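Local coordinates for protein fatty acid synthase 1, isoform A (Drosophila melanogaster, PDB 6FN6) that probably catalyses de novo synthesis of long-chain saturated fatty acids, this chain being its dehydratase–enoylreductase–ketoreductase modifying region, at residues 24-29 with 188-193; 246-251 with 622-627; 375-380 with 392-397. All blocks are in the same frame, centred on the assembly; numbering follows the deposited sequence.

Interaction 1 of 3, residues 24-29 with 188-193; sequences HTIDGR and RELYLP
In the double-hotdog dehydratase, Ile-26 and Leu-190 join a tight hairpin of the predicted N-terminal hotdog to the chain entering strand 191-201 in the C-terminal one. Ile-26 and Arg-29 are paired in both directions by backbone hydrogen bonds, with Asp-27 and Gly-28 forming a type I' turn between them. The branch methyl CG2 of Ile-26 reaches across to the end of Leu-190, 3.7 Å from its CD1 and 3.9 Å from its CD2. Leu-192 adds its CD2, 4.1 Å from the same Ile-26 CG2, so two leucines share one methyl. Leu-190 stretches toward the hairpin because its CG is turned opposite the backbone N (chi1 -176°), and its CD2 also meets Asp-27 CB at 4.0 Å. On the hairpin itself, Ile-26 CD1 lies 4.1 Å above the ring plane of His-24, toward its rim; His-24 is the predicted proton acceptor of the dehydratase. The methyl contacts between 24-29 and 188-193 are apolar and rest on dispersion and burial; directional bonds between the hotdogs come from neighbouring residues, such as Arg-251, in a salt bridge, and the backbone N of Arg-252, both on the carboxylate of Asp-27.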
loop_
_atom_site.group_PDB
_atom_site.type_symbol
_atom_site.label_atom_id
_atom_site.label_comp_id
_atom_site.label_asym_id
_atom_site.label_seq_id
_atom_site.Cartn_x
_atom_site.Cartn_y
_atom_site.Cartn_z
ATOM N N HIS A 24 -14.475 29.981 -13.543
ATOM C CA HIS A 24 -13.434 28.961 -13.508
ATOM C C HIS A 24 -13.394 28.188 -14.823
ATOM O O HIS A 24 -13.610 26.976 -14.850
ATOM C CB HIS A 24 -13.663 28.011 -12.331
ATOM C CG HIS A 24 -12.526 27.070 -12.081
ATOM N ND1 HIS A 24 -12.523 25.766 -12.527
ATOM C CD2 HIS A 24 -11.349 27.246 -11.434
ATOM C CE1 HIS A 24 -11.398 25.180 -12.163
ATOM N NE2 HIS A 24 -10.667 26.058 -11.498
ATOM N N THR A 25 -13.108 28.900 -15.911
ATOM C CA THR A 25 -13.034 28.294 -17.235
ATOM C C THR A 25 -11.616 27.810 -17.514
ATOM O O THR A 25 -10.651 28.555 -17.349
ATOM C CB THR A 25 -13.477 29.294 -18.327
ATOM O OG1 THR A 25 -14.832 29.694 -18.091
ATOM C CG2 THR A 25 -13.375 28.681 -19.723
ATOM N N ILE A 26 -11.496 26.554 -17.934
ATOM C CA ILE A 26 -10.195 25.957 -18.209
ATOM C C ILE A 26 -10.189 25.392 -19.618
ATOM O O ILE A 26 -10.975 24.501 -19.940
ATOM C CB ILE A 26 -9.846 24.850 -17.189
ATOM C CG1 ILE A 26 -9.978 25.360 -15.750
ATOM C CG2 ILE A 26 -8.444 24.305 -17.451
ATOM C CD1 ILE A 26 -8.975 26.418 -15.366
ATOM N N ASP A 27 -9.289 25.904 -20.451
ATOM C CA ASP A 27 -9.128 25.407 -21.810
ATOM C C ASP A 27 -10.455 25.430 -22.568
ATOM O O ASP A 27 -10.811 24.466 -23.244
ATOM C CB ASP A 27 -8.555 23.987 -21.783
ATOM C CG ASP A 27 -7.988 23.557 -23.125
ATOM O OD1 ASP A 27 -7.919 24.399 -24.044
ATOM O OD2 ASP A 27 -7.601 22.377 -23.259
ATOM N N GLY A 28 -11.183 26.537 -22.452
ATOM C CA GLY A 28 -12.405 26.736 -23.210
ATOM C C GLY A 28 -13.623 26.002 -22.688
ATOM O O GLY A 28 -14.617 25.851 -23.398
ATOM N N ARG A 29 -13.556 25.543 -21.444
ATOM C CA ARG A 29 -14.691 24.867 -20.830
ATOM C C ARG A 29 -14.772 25.149 -19.330
ATOM O O ARG A 29 -13.752 25.358 -18.669
ATOM C CB ARG A 29 -14.603 23.357 -21.092
ATOM C CG ARG A 29 -13.181 22.792 -21.055
ATOM C CD ARG A 29 -13.120 21.323 -21.463
ATOM N NE ARG A 29 -11.734 20.858 -21.568
ATOM C CZ ARG A 29 -11.032 20.304 -20.581
ATOM N NH1 ARG A 29 -11.573 20.122 -19.383
ATOM N NH2 ARG A 29 -9.779 19.925 -20.798
ATOM N N ARG A 188 5.443 25.946 -18.737
ATOM C CA ARG A 188 4.283 26.776 -19.049
ATOM C C ARG A 188 3.199 25.979 -19.757
ATOM O O ARG A 188 2.870 26.254 -20.909
ATOM C CB ARG A 188 4.699 27.963 -19.916
ATOM C CG ARG A 188 5.872 28.756 -19.370
ATOM C CD ARG A 188 6.272 29.859 -20.337
ATOM N NE ARG A 188 5.289 30.938 -20.392
ATOM C CZ ARG A 188 5.279 31.893 -21.316
ATOM N NH1 ARG A 188 6.197 31.903 -22.273
ATOM N NH2 ARG A 188 4.347 32.836 -21.290
ATOM N N GLU A 189 2.647 24.993 -19.060
ATOM C CA GLU A 189 1.600 24.150 -19.621
ATOM C C GLU A 189 0.418 24.075 -18.661
ATOM O O GLU A 189 0.475 24.606 -17.552
ATOM C CB GLU A 189 2.144 22.752 -19.908
ATOM C CG GLU A 189 3.165 22.685 -21.035
ATOM C CD GLU A 189 2.603 23.128 -22.371
ATOM O OE1 GLU A 189 3.399 23.553 -23.236
ATOM O OE2 GLU A 189 1.369 23.044 -22.559
ATOM N N LEU A 190 -0.652 23.416 -19.090
ATOM C CA LEU A 190 -1.867 23.336 -18.289
ATOM C C LEU A 190 -1.746 22.251 -17.220
ATOM O O LEU A 190 -1.573 21.073 -17.532
ATOM C CB LEU A 190 -3.083 23.074 -19.181
ATOM C CG LEU A 190 -4.445 23.049 -18.484
ATOM C CD1 LEU A 190 -4.758 24.392 -17.847
ATOM C CD2 LEU A 190 -5.541 22.658 -19.464
ATOM N N TYR A 191 -1.833 22.669 -15.959
ATOM C CA TYR A 191 -1.821 21.755 -14.820
ATOM C C TYR A 191 -3.156 21.793 -14.089
ATOM O O TYR A 191 -3.723 22.867 -13.881
ATOM C CB TYR A 191 -0.711 22.124 -13.835
ATOM C CG TYR A 191 0.679 21.679 -14.222
ATOM C CD1 TYR A 191 1.096 20.373 -14.002
ATOM C CD2 TYR A 191 1.583 22.569 -14.787
ATOM C CE1 TYR A 191 2.370 19.963 -14.342
ATOM C CE2 TYR A 191 2.859 22.169 -15.132
ATOM C CZ TYR A 191 3.249 20.863 -14.906
ATOM O OH TYR A 191 4.519 20.457 -15.248
ATOM N N LEU A 192 -3.645 20.623 -13.691
ATOM C CA LEU A 192 -4.855 20.529 -12.878
ATOM C C LEU A 192 -4.557 19.762 -11.590
ATOM O O LEU A 192 -3.787 18.801 -11.605
ATOM C CB LEU A 192 -5.982 19.848 -13.656
ATOM C CG LEU A 192 -6.581 20.629 -14.827
ATOM C CD1 LEU A 192 -7.532 19.751 -15.615
ATOM C CD2 LEU A 192 -7.309 21.867 -14.324
ATOM N N PRO A 193 -5.149 20.196 -10.463
ATOM C CA PRO A 193 -4.880 19.519 -9.187
ATOM C C PRO A 193 -5.187 18.027 -9.215
ATOM O O PRO A 193 -6.204 17.625 -9.775
ATOM C CB PRO A 193 -5.816 20.233 -8.208
ATOM C CG PRO A 193 -6.052 21.566 -8.805
ATOM C CD PRO A 193 -6.053 21.348 -10.290
#

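Interaction 2 of 3, residues 246-251 with 622-627; sequences ANLAQR and KLAADA
Leu-248 meets Ala-624, Ala-625 and Asp-626 where strand 239-248 of the dehydratase's C-terminal hotdog ends against a loop that follows helix 613-620, probably part of the enoylreductase. The backbones come closest at Leu-248 and Ala-624, whose CA atoms are 6.2 Å apart. Leu-248 touches the loop at both its root and its end. At the root, its CB lies 3.7 Å from the methyl CB of Ala-624. Farther out, Leu-248 CD2 lies over the start of the next residue, 3.9 Å from the backbone N of Ala-625, and is also 3.9 Å from Ala-624 CB, so the alanine methyl is held against two points of one leucine.

Around this apolar patch, the second shell sets the position of the leucine. Asn-247 and Ala-249, on either side of it in sequence, make backbone hydrogen bonds to Leu-192 of adjacent strand 191-201 and to Leu-190 just before it. Leu-248 therefore faces Tyr-191 as a non-hydrogen-bonded pair, and the two side chains touch; Tyr-191 also touches Asp-626. On the other segment, Leu-623 is bonded through its backbone to Met-617, which connects the loop to helix 613-620, while Ala-625 packs on Ala-633. The contact is small and lies near the surface, consistent with a modest interface between the two enzymes.

Asp-626 borders the patch. Its CG sits between the backbone N and the carbonyl carbon (chi1 53°), which swings the carboxylate toward the strand. There OD2 approaches Leu-248 CB at 3.9 Å and remains 4.1 Å from Leu-248 N, too long for a hydrogen bond.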
loop_
_atom_site.group_PDB
_atom_site.type_symbol
_atom_site.label_atom_id
_atom_site.label_comp_id
_atom_site.label_asym_id
_atom_site.label_seq_id
_atom_site.Cartn_x
_atom_site.Cartn_y
_atom_site.Cartn_z
ATOM N N ALA A 246 -0.086 18.443 -8.782
ATOM C CA ALA A 246 -0.811 18.750 -10.010
ATOM C C ALA A 246 -0.271 17.928 -11.171
ATOM O O ALA A 246 0.941 17.775 -11.328
ATOM C CB ALA A 246 -0.724 20.238 -10.326
ATOM N N ASN A 247 -1.180 17.393 -11.980
ATOM C CA ASN A 247 -0.796 16.632 -13.162
ATOM C C ASN A 247 -1.131 17.392 -14.431
ATOM O O ASN A 247 -2.115 18.129 -14.494
ATOM C CB ASN A 247 -1.481 15.266 -13.179
ATOM C CG ASN A 247 -0.731 14.236 -12.370
ATOM O OD1 ASN A 247 -0.722 14.280 -11.140
ATOM N ND2 ASN A 247 -0.089 13.303 -13.061
ATOM N N LEU A 248 -0.295 17.197 -15.442
ATOM C CA LEU A 248 -0.489 17.821 -16.739
ATOM C C LEU A 248 -1.768 17.287 -17.372
ATOM O O LEU A 248 -1.989 16.076 -17.410
ATOM C CB LEU A 248 0.716 17.552 -17.634
ATOM C CG LEU A 248 1.200 18.674 -18.548
ATOM C CD1 LEU A 248 1.498 19.929 -17.756
ATOM C CD2 LEU A 248 2.444 18.228 -19.280
ATOM N N ALA A 249 -2.605 18.188 -17.874
ATOM C CA ALA A 249 -3.895 17.803 -18.440
ATOM C C ALA A 249 -3.891 17.825 -19.965
ATOM O O ALA A 249 -3.047 18.470 -20.588
ATOM C CB ALA A 249 -4.989 18.719 -17.912
ATOM N N GLN A 250 -4.821 17.078 -20.553
ATOM C CA GLN A 250 -4.996 17.031 -22.001
ATOM C C GLN A 250 -5.591 18.332 -22.527
ATOM O O GLN A 250 -6.546 18.863 -21.958
ATOM C CB GLN A 250 -5.900 15.864 -22.403
ATOM C CG GLN A 250 -5.421 14.497 -21.945
ATOM C CD GLN A 250 -6.409 13.396 -22.288
ATOM O OE1 GLN A 250 -7.449 13.648 -22.899
ATOM N NE2 GLN A 250 -6.087 12.169 -21.900
ATOM N N ARG A 251 -5.030 18.840 -23.618
ATOM C CA ARG A 251 -5.568 20.030 -24.261
ATOM C C ARG A 251 -6.485 19.608 -25.402
ATOM O O ARG A 251 -6.126 18.758 -26.214
ATOM C CB ARG A 251 -4.444 20.929 -24.783
ATOM C CG ARG A 251 -3.520 21.467 -23.703
ATOM C CD ARG A 251 -4.240 22.412 -22.749
ATOM N NE ARG A 251 -4.750 23.603 -23.424
ATOM C CZ ARG A 251 -4.040 24.706 -23.644
ATOM N NH1 ARG A 251 -2.775 24.781 -23.249
ATOM N NH2 ARG A 251 -4.595 25.739 -24.263
ATOM N N LYS A 622 -0.502 9.331 -23.128
ATOM C CA LYS A 622 -0.764 8.625 -21.880
ATOM C C LYS A 622 0.258 9.054 -20.834
ATOM O O LYS A 622 -0.034 9.078 -19.638
ATOM C CB LYS A 622 -0.727 7.110 -22.096
ATOM C CG LYS A 622 -1.915 6.576 -22.889
ATOM C CD LYS A 622 -1.771 5.094 -23.216
ATOM C CE LYS A 622 -1.878 4.212 -21.977
ATOM N NZ LYS A 622 -3.228 4.267 -21.346
ATOM N N LEU A 623 1.457 9.394 -21.296
ATOM C CA LEU A 623 2.501 9.920 -20.424
ATOM C C LEU A 623 2.694 11.410 -20.695
ATOM O O LEU A 623 2.780 11.832 -21.850
ATOM C CB LEU A 623 3.816 9.167 -20.644
ATOM C CG LEU A 623 5.031 9.637 -19.839
ATOM C CD1 LEU A 623 4.813 9.430 -18.349
ATOM C CD2 LEU A 623 6.291 8.924 -20.307
ATOM N N ALA A 624 2.754 12.206 -19.631
ATOM C CA ALA A 624 2.923 13.646 -19.773
ATOM C C ALA A 624 4.383 13.960 -20.079
ATOM O O ALA A 624 5.232 13.071 -20.040
ATOM C CB ALA A 624 2.468 14.366 -18.514
ATOM N N ALA A 625 4.676 15.222 -20.376
ATOM C CA ALA A 625 6.047 15.620 -20.678
ATOM C C ALA A 625 6.867 15.930 -19.422
ATOM O O ALA A 625 8.092 15.799 -19.433
ATOM C CB ALA A 625 6.041 16.827 -21.605
ATOM N N ASP A 626 6.202 16.330 -18.343
ATOM C CA ASP A 626 6.910 16.678 -17.113
ATOM C C ASP A 626 7.673 15.471 -16.563
ATOM O O ASP A 626 8.689 15.621 -15.882
ATOM C CB ASP A 626 5.940 17.226 -16.061
ATOM C CG ASP A 626 4.769 16.300 -15.800
ATOM O OD1 ASP A 626 4.864 15.101 -16.138
ATOM O OD2 ASP A 626 3.752 16.772 -15.248
ATOM N N ALA A 627 7.176 14.276 -16.865
ATOM C CA ALA A 627 7.796 13.043 -16.396
ATOM C C ALA A 627 9.160 12.836 -17.047
ATOM O O ALA A 627 10.045 12.209 -16.464
ATOM C CB ALA A 627 6.890 11.856 -16.677
#

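Interaction 3 of 3, residues 375-380 with 392-397; sequences HFVFGI and ENSIAS
Val-377, in extended strand 374-380, faces the last part of helix 389-395, the backbones coming closest at the CA atoms of Val-377 and Ser-394, 6.7 Å apart. The strand is internal to its sheet: Val-377 is bonded through its backbone to Ile-405 on one neighbour, and Phe-378 to Val-307 and Leu-309 on the other. On the helical side, Ala-396 N still donates to Glu-392 O, 3.1 Å away.

Val-377 projects toward the helix and touches it with both methyls. Its CG1 lies opposite the backbone N and its CG2 opposite the carbonyl carbon (chi1 176°), an arrangement that spreads the fork over one turn. CG2 approaches the backbone O of Ser-394 at 4.0 Å and the CB of Ser-397 at 4.4 Å, whereas CG1 lies 4.3 Å from Ser-394 CB. The serines offer the valine their carbon atoms and a carbonyl; the hydroxyl of Ser-394 is engaged with Thr-390 O, one turn back. Phe-376 and Phe-378 take the other face of the sheet, against helix 279-296.

Strands 374-380 and 402-409 are parallel neighbours with helix 389-395 between them in sequence, a beta-alpha-beta crossover. The strand order of the sheet, with its antiparallel strand 438-445, is that of class I methyltransferases, consistent with the pseudo-methyltransferase domain of animal fatty acid synthases.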
loop_
_atom_site.group_PDB
_atom_site.type_symbol
_atom_site.label_atom_id
_atom_site.label_comp_id
_atom_site.label_asym_id
_atom_site.label_seq_id
_atom_site.Cartn_x
_atom_site.Cartn_y
_atom_site.Cartn_z
ATOM N N HIS A 375 -21.475 39.954 -61.526
ATOM C CA HIS A 375 -20.157 40.575 -61.555
ATOM C C HIS A 375 -19.268 39.879 -62.581
ATOM O O HIS A 375 -18.362 40.492 -63.146
ATOM C CB HIS A 375 -19.495 40.535 -60.176
ATOM C CG HIS A 375 -20.019 41.564 -59.224
ATOM N ND1 HIS A 375 -21.165 41.380 -58.481
ATOM C CD2 HIS A 375 -19.548 42.789 -58.889
ATOM C CE1 HIS A 375 -21.379 42.446 -57.731
ATOM N NE2 HIS A 375 -20.412 43.317 -57.961
ATOM N N PHE A 376 -19.523 38.595 -62.818
ATOM C CA PHE A 376 -18.778 37.859 -63.829
ATOM C C PHE A 376 -19.541 36.644 -64.340
ATOM O O PHE A 376 -20.489 36.176 -63.712
ATOM C CB PHE A 376 -17.415 37.423 -63.282
ATOM C CG PHE A 376 -17.492 36.378 -62.198
ATOM C CD1 PHE A 376 -17.610 35.034 -62.515
ATOM C CD2 PHE A 376 -17.430 36.742 -60.863
ATOM C CE1 PHE A 376 -17.678 34.075 -61.521
ATOM C CE2 PHE A 376 -17.496 35.787 -59.863
ATOM C CZ PHE A 376 -17.616 34.452 -60.194
ATOM N N VAL A 377 -19.112 36.152 -65.498
ATOM C CA VAL A 377 -19.640 34.926 -66.075
ATOM C C VAL A 377 -18.456 34.090 -66.536
ATOM O O VAL A 377 -17.616 34.564 -67.301
ATOM C CB VAL A 377 -20.611 35.210 -67.238
ATOM C CG1 VAL A 377 -21.070 33.909 -67.886
ATOM C CG2 VAL A 377 -21.805 36.005 -66.751
ATOM N N PHE A 378 -18.385 32.852 -66.061
ATOM C CA PHE A 378 -17.335 31.941 -66.491
ATOM C C PHE A 378 -17.859 30.995 -67.566
ATOM O O PHE A 378 -18.995 30.527 -67.494
ATOM C CB PHE A 378 -16.785 31.140 -65.311
ATOM C CG PHE A 378 -15.723 30.152 -65.702
ATOM C CD1 PHE A 378 -14.406 30.552 -65.851
ATOM C CD2 PHE A 378 -16.044 28.823 -65.930
ATOM C CE1 PHE A 378 -13.429 29.646 -66.215
ATOM C CE2 PHE A 378 -15.072 27.912 -66.294
ATOM C CZ PHE A 378 -13.762 28.324 -66.437
ATOM N N GLY A 379 -17.026 30.730 -68.566
ATOM C CA GLY A 379 -17.392 29.835 -69.649
ATOM C C GLY A 379 -16.178 29.265 -70.356
ATOM O O GLY A 379 -15.101 29.860 -70.330
ATOM N N ILE A 380 -16.350 28.107 -70.982
ATOM C CA ILE A 380 -15.271 27.472 -71.724
ATOM C C ILE A 380 -15.684 27.345 -73.183
ATOM O O ILE A 380 -16.776 26.869 -73.490
ATOM C CB ILE A 380 -14.904 26.093 -71.129
ATOM C CG1 ILE A 380 -14.564 26.234 -69.639
ATOM C CG2 ILE A 380 -13.745 25.465 -71.912
ATOM C CD1 ILE A 380 -14.125 24.951 -68.965
ATOM N N GLU A 392 -23.655 36.484 -76.544
ATOM C CA GLU A 392 -24.599 37.593 -76.436
ATOM C C GLU A 392 -25.332 37.599 -75.098
ATOM O O GLU A 392 -25.382 38.622 -74.414
ATOM C CB GLU A 392 -25.615 37.536 -77.579
ATOM C CG GLU A 392 -25.224 38.369 -78.788
ATOM C CD GLU A 392 -26.174 38.187 -79.955
ATOM O OE1 GLU A 392 -27.311 37.723 -79.731
ATOM O OE2 GLU A 392 -25.787 38.517 -81.095
ATOM N N ASN A 393 -25.890 36.453 -74.724
ATOM C CA ASN A 393 -26.697 36.365 -73.513
ATOM C C ASN A 393 -25.818 36.391 -72.270
ATOM O O ASN A 393 -26.287 36.706 -71.179
ATOM C CB ASN A 393 -27.557 35.102 -73.535
ATOM C CG ASN A 393 -28.640 35.159 -74.594
ATOM O OD1 ASN A 393 -29.341 36.163 -74.726
ATOM N ND2 ASN A 393 -28.779 34.084 -75.359
ATOM N N SER A 394 -24.542 36.069 -72.441
ATOM C CA SER A 394 -23.584 36.184 -71.351
ATOM C C SER A 394 -23.319 37.661 -71.075
ATOM O O SER A 394 -23.158 38.071 -69.926
ATOM C CB SER A 394 -22.280 35.458 -71.688
ATOM O OG SER A 394 -22.508 34.085 -71.950
ATOM N N ILE A 395 -23.288 38.455 -72.140
ATOM C CA ILE A 395 -23.047 39.888 -72.031
ATOM C C ILE A 395 -24.255 40.568 -71.394
ATOM O O ILE A 395 -24.111 41.509 -70.615
ATOM C CB ILE A 395 -22.734 40.496 -73.411
ATOM C CG1 ILE A 395 -21.424 39.921 -73.957
ATOM C CG2 ILE A 395 -22.655 42.022 -73.328
ATOM C CD1 ILE A 395 -21.206 40.182 -75.432
ATOM N N ALA A 396 -25.446 40.094 -71.743
ATOM C CA ALA A 396 -26.682 40.639 -71.195
ATOM C C ALA A 396 -26.860 40.265 -69.727
ATOM O O ALA A 396 -27.693 40.843 -69.030
ATOM C CB ALA A 396 -27.873 40.158 -72.008
ATOM N N SER A 397 -26.078 39.296 -69.259
ATOM C CA SER A 397 -26.244 38.775 -67.906
ATOM C C SER A 397 -25.412 39.528 -66.870
ATOM O O SER A 397 -25.722 39.493 -65.680
ATOM C CB SER A 397 -25.884 37.290 -67.867
ATOM O OG SER A 397 -26.647 36.557 -68.810
#

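How the interactions relate
Interactions 1 and 2 are neighbours, their centres 12 Å apart, and meet along adjacent antiparallel strands 191-201 and 239-248, where Tyr-191 CZ packs 3.5 Å from Leu-248 CD1. Leu-192 of strand 191-201 and Leu-190 just before it face the N-terminal hotdog, while the neighbouring strand presents a leucine to the loop 622-627, so the contact between the two hotdogs lies next to the contact with that loop. Interaction 3 is remote, about 38 Å from interaction 1 and about 39 Å from interaction 2 between nearest atoms. Along the chain, interaction 1 closes first; interaction 3, a contact within a crossover of a separate domain, is nested inside the long loop that interaction 2 closes.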